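Local atomic coordinates of probable tRNA pseudouridine synthase D (PDB entry 1Z2Z), a protein that probably converts uridine at position 13 of transfer RNAs into pseudouridine. Residues 131-142 against 407-418. Residues are numbered along the deposited sequence; the frame is centred on the assembly and turned at random.
Sequences WGNDFRITVRNI and KSKAVLEFMLPK
F135 sets its CB over the centre of the F414 ring, a CH-pi contact 4.2 Å from CB to the ring centroid, while its own ring lies oblique to that of F414, CD1 3.7 Å from CE1 of F414. F135 CE1 then reaches CB of L416 at 4.1 Å. CD1 of I137 comes within 4.3 Å of F414 CZ, on the same side of the ring as F135 CB, so the phenyl of F414 fills a hollow between F135 and I137. The antiparallel ladder is interrupted at E413 and F414, yet F135 N still donates to F414 O at 2.7 Å, and regular pairing resumes at N133 with L416 and at I137 with L412. Beyond, V139 packs against A410 on the face covered by helices 146-163 and 423-430.

On the reverse face R136, bent at chi2 (97°), brings its guanidinium across V411, CG1 of V411 lying off-centre over one face, 3.4 Å from R136 NE. R136 NH2 meets E413 OE2 at the guanidinium edge, 2.6 Å away, in a salt bridge whose hydrogen bond is weak because it is bent (127°), the two planes standing 79° apart. A leucine in place of R136 would probably leave the E413 carboxylate without this charged mate. At the strand end, the selenomethionine M415 lays CE against the edge of the W131 indole. Apolar packing and backbone bonds thus do most of the joining, about 6 Å from the predicted nucleophile D86 at the F135 side chain, with a single salt bridge across the segments on the reverse face.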
# COMPACT_ATOMS: atom_id res chain seq x y z
N TRP A 131 -8.50 -13.79 4.55
CA TRP A 131 -7.33 -14.29 3.87
C TRP A 131 -6.93 -13.25 2.85
O TRP A 131 -6.02 -12.46 3.08
CB TRP A 131 -7.61 -15.62 3.18
CG TRP A 131 -6.44 -16.08 2.36
CD1 TRP A 131 -6.14 -15.73 1.07
CD2 TRP A 131 -5.35 -16.89 2.82
NE1 TRP A 131 -4.93 -16.26 0.71
CE2 TRP A 131 -4.42 -16.97 1.76
CE3 TRP A 131 -5.06 -17.54 4.03
CZ2 TRP A 131 -3.22 -17.68 1.87
CZ3 TRP A 131 -3.86 -18.25 4.14
CH2 TRP A 131 -2.95 -18.31 3.06
N GLY A 132 -7.63 -13.24 1.72
CA GLY A 132 -7.33 -12.26 0.69
C GLY A 132 -8.55 -11.55 0.13
O GLY A 132 -9.61 -11.48 0.77
N ASN A 133 -8.39 -11.03 -1.08
CA ASN A 133 -9.44 -10.29 -1.78
C ASN A 133 -9.43 -10.60 -3.28
O ASN A 133 -8.43 -10.38 -3.97
CB ASN A 133 -9.24 -8.77 -1.56
CG ASN A 133 -9.81 -8.26 -0.24
OD1 ASN A 133 -9.29 -7.32 0.35
ND2 ASN A 133 -10.91 -8.86 0.22
N ASP A 134 -10.54 -11.13 -3.79
CA ASP A 134 -10.69 -11.41 -5.22
C ASP A 134 -10.99 -10.10 -5.91
O ASP A 134 -11.82 -9.32 -5.42
CB ASP A 134 -11.85 -12.36 -5.47
CG ASP A 134 -11.44 -13.79 -5.38
OD1 ASP A 134 -12.32 -14.67 -5.27
OD2 ASP A 134 -10.21 -14.02 -5.43
N PHE A 135 -10.32 -9.85 -7.03
CA PHE A 135 -10.53 -8.62 -7.77
C PHE A 135 -11.07 -8.91 -9.16
O PHE A 135 -10.87 -10.00 -9.71
CB PHE A 135 -9.24 -7.81 -7.90
CG PHE A 135 -8.79 -7.18 -6.62
CD1 PHE A 135 -7.85 -7.82 -5.80
CD2 PHE A 135 -9.29 -5.95 -6.22
CE1 PHE A 135 -7.41 -7.24 -4.61
CE2 PHE A 135 -8.86 -5.35 -5.05
CZ PHE A 135 -7.91 -6.00 -4.23
N ARG A 136 -11.75 -7.92 -9.71
CA ARG A 136 -12.35 -7.96 -11.03
C ARG A 136 -12.36 -6.51 -11.48
O ARG A 136 -13.38 -5.84 -11.37
CB ARG A 136 -13.78 -8.48 -10.92
CG ARG A 136 -14.61 -8.35 -12.18
CD ARG A 136 -14.61 -9.66 -12.94
NE ARG A 136 -15.25 -9.53 -14.25
CZ ARG A 136 -15.40 -10.54 -15.10
NH1 ARG A 136 -15.99 -10.33 -16.27
NH2 ARG A 136 -14.98 -11.76 -14.78
N ILE A 137 -11.22 -6.01 -11.95
CA ILE A 137 -11.11 -4.62 -12.38
C ILE A 137 -11.34 -4.50 -13.88
O ILE A 137 -11.11 -5.45 -14.62
CB ILE A 137 -9.74 -4.04 -12.00
CG1 ILE A 137 -9.51 -4.23 -10.50
CG2 ILE A 137 -9.67 -2.55 -12.35
CD1 ILE A 137 -8.14 -3.79 -10.03
N THR A 138 -11.79 -3.34 -14.32
CA THR A 138 -12.06 -3.09 -15.73
C THR A 138 -11.45 -1.77 -16.16
O THR A 138 -11.81 -0.72 -15.64
CB THR A 138 -13.57 -3.01 -15.99
OG1 THR A 138 -14.16 -4.29 -15.73
CG2 THR A 138 -13.84 -2.59 -17.44
N VAL A 139 -10.54 -1.83 -17.13
CA VAL A 139 -9.89 -0.63 -17.64
C VAL A 139 -10.70 -0.29 -18.90
O VAL A 139 -11.03 -1.19 -19.68
CB VAL A 139 -8.38 -0.90 -18.00
CG1 VAL A 139 -7.64 0.41 -18.20
CG2 VAL A 139 -7.71 -1.71 -16.90
N ARG A 140 -11.04 0.98 -19.08
CA ARG A 140 -11.82 1.45 -20.24
C ARG A 140 -11.16 2.65 -20.93
O ARG A 140 -10.37 3.37 -20.33
CB ARG A 140 -13.23 1.88 -19.80
CG ARG A 140 -14.14 0.77 -19.32
CD ARG A 140 -15.52 1.33 -19.00
NE ARG A 140 -16.43 0.31 -18.48
CZ ARG A 140 -16.88 -0.73 -19.17
NH1 ARG A 140 -17.70 -1.60 -18.62
NH2 ARG A 140 -16.50 -0.91 -20.43
N ASN A 141 -11.51 2.85 -22.20
CA ASN A 141 -11.01 3.97 -23.00
C ASN A 141 -9.54 3.86 -23.44
O ASN A 141 -8.77 4.81 -23.35
CB ASN A 141 -11.19 5.29 -22.25
CG ASN A 141 -11.26 6.48 -23.17
OD1 ASN A 141 -11.13 7.63 -22.75
ND2 ASN A 141 -11.49 6.22 -24.45
N ILE A 142 -9.18 2.68 -23.91
CA ILE A 142 -7.83 2.44 -24.37
C ILE A 142 -7.72 2.75 -25.86
O ILE A 142 -8.56 2.33 -26.66
CB ILE A 142 -7.40 0.99 -24.10
CG1 ILE A 142 -6.01 0.75 -24.72
CG2 ILE A 142 -8.43 0.04 -24.65
CD1 ILE A 142 -5.47 -0.66 -24.51
N LYS A 407 -13.05 2.57 -28.68
CA LYS A 407 -11.97 2.19 -27.75
C LYS A 407 -12.22 0.78 -27.23
O LYS A 407 -13.29 0.21 -27.43
CB LYS A 407 -11.91 3.13 -26.54
CG LYS A 407 -12.15 4.60 -26.82
CD LYS A 407 -11.02 5.27 -27.55
CE LYS A 407 -11.43 6.68 -27.98
NZ LYS A 407 -11.90 7.54 -26.84
N SER A 408 -11.22 0.23 -26.56
CA SER A 408 -11.36 -1.11 -26.01
C SER A 408 -11.36 -1.08 -24.47
O SER A 408 -11.14 -0.03 -23.86
CB SER A 408 -10.22 -1.98 -26.53
OG SER A 408 -10.15 -1.91 -27.95
N LYS A 409 -11.61 -2.23 -23.85
CA LYS A 409 -11.62 -2.32 -22.39
C LYS A 409 -10.90 -3.60 -21.98
O LYS A 409 -10.78 -4.53 -22.78
CB LYS A 409 -13.06 -2.36 -21.87
CG LYS A 409 -13.81 -3.60 -22.34
CD LYS A 409 -15.15 -3.73 -21.67
CE LYS A 409 -15.77 -5.03 -22.08
NZ LYS A 409 -17.16 -5.17 -21.58
N ALA A 410 -10.43 -3.65 -20.74
CA ALA A 410 -9.72 -4.83 -20.26
C ALA A 410 -10.28 -5.26 -18.91
O ALA A 410 -10.47 -4.43 -18.03
CB ALA A 410 -8.24 -4.53 -20.14
N VAL A 411 -10.56 -6.54 -18.75
CA VAL A 411 -11.11 -7.05 -17.49
C VAL A 411 -10.07 -7.85 -16.72
O VAL A 411 -9.97 -9.06 -16.89
CB VAL A 411 -12.33 -7.97 -17.73
CG1 VAL A 411 -12.89 -8.45 -16.41
CG2 VAL A 411 -13.40 -7.23 -18.51
N LEU A 412 -9.30 -7.19 -15.86
CA LEU A 412 -8.28 -7.85 -15.06
C LEU A 412 -8.83 -8.45 -13.77
O LEU A 412 -9.22 -7.71 -12.88
CB LEU A 412 -7.18 -6.86 -14.70
CG LEU A 412 -6.13 -6.58 -15.78
CD1 LEU A 412 -5.31 -5.35 -15.42
CD2 LEU A 412 -5.25 -7.82 -15.94
N GLU A 413 -8.85 -9.77 -13.65
CA GLU A 413 -9.36 -10.39 -12.43
C GLU A 413 -8.34 -11.30 -11.77
O GLU A 413 -7.93 -12.30 -12.35
CB GLU A 413 -10.62 -11.18 -12.72
CG GLU A 413 -10.47 -12.11 -13.89
CD GLU A 413 -11.80 -12.66 -14.33
OE1 GLU A 413 -11.86 -13.28 -15.42
OE2 GLU A 413 -12.79 -12.47 -13.58
N PHE A 414 -7.93 -10.96 -10.55
CA PHE A 414 -6.95 -11.76 -9.85
C PHE A 414 -7.25 -11.75 -8.35
O PHE A 414 -8.37 -11.43 -7.94
CB PHE A 414 -5.57 -11.18 -10.12
CG PHE A 414 -5.48 -9.71 -9.85
CD1 PHE A 414 -5.17 -9.23 -8.58
CD2 PHE A 414 -5.69 -8.79 -10.85
CE1 PHE A 414 -5.09 -7.85 -8.32
CE2 PHE A 414 -5.61 -7.41 -10.60
CZ PHE A 414 -5.30 -6.95 -9.34
N MSE A 415 -6.27 -12.12 -7.53
CA MSE A 415 -6.48 -12.09 -6.09
C MSE A 415 -5.20 -11.83 -5.34
O MSE A 415 -4.13 -12.28 -5.73
CB MSE A 415 -7.11 -13.36 -5.60
CG MSE A 415 -6.27 -14.55 -5.73
SE MSE A 415 -6.99 -15.77 -4.48
CE MSE A 415 -5.78 -15.28 -3.01
N LEU A 416 -5.33 -11.08 -4.25
CA LEU A 416 -4.20 -10.72 -3.42
C LEU A 416 -4.46 -11.06 -1.94
O LEU A 416 -5.60 -11.19 -1.52
CB LEU A 416 -3.94 -9.22 -3.61
CG LEU A 416 -2.93 -8.78 -4.68
CD1 LEU A 416 -2.92 -9.72 -5.85
CD2 LEU A 416 -3.25 -7.37 -5.10
N PRO A 417 -3.39 -11.24 -1.13
CA PRO A 417 -3.53 -11.56 0.30
C PRO A 417 -3.61 -10.29 1.13
O PRO A 417 -3.03 -9.28 0.76
CB PRO A 417 -2.25 -12.32 0.58
CG PRO A 417 -1.26 -11.53 -0.24
CD PRO A 417 -2.00 -11.44 -1.57
N LYS A 418 -4.29 -10.35 2.28
CA LYS A 418 -4.41 -9.16 3.12
C LYS A 418 -3.08 -8.45 3.32
O LYS A 418 -2.10 -9.06 3.74
CB LYS A 418 -5.00 -9.49 4.49
CG LYS A 418 -4.29 -10.59 5.24
CD LYS A 418 -4.54 -10.48 6.73
CE LYS A 418 -4.18 -11.77 7.46
NZ LYS A 418 -4.20 -11.55 8.94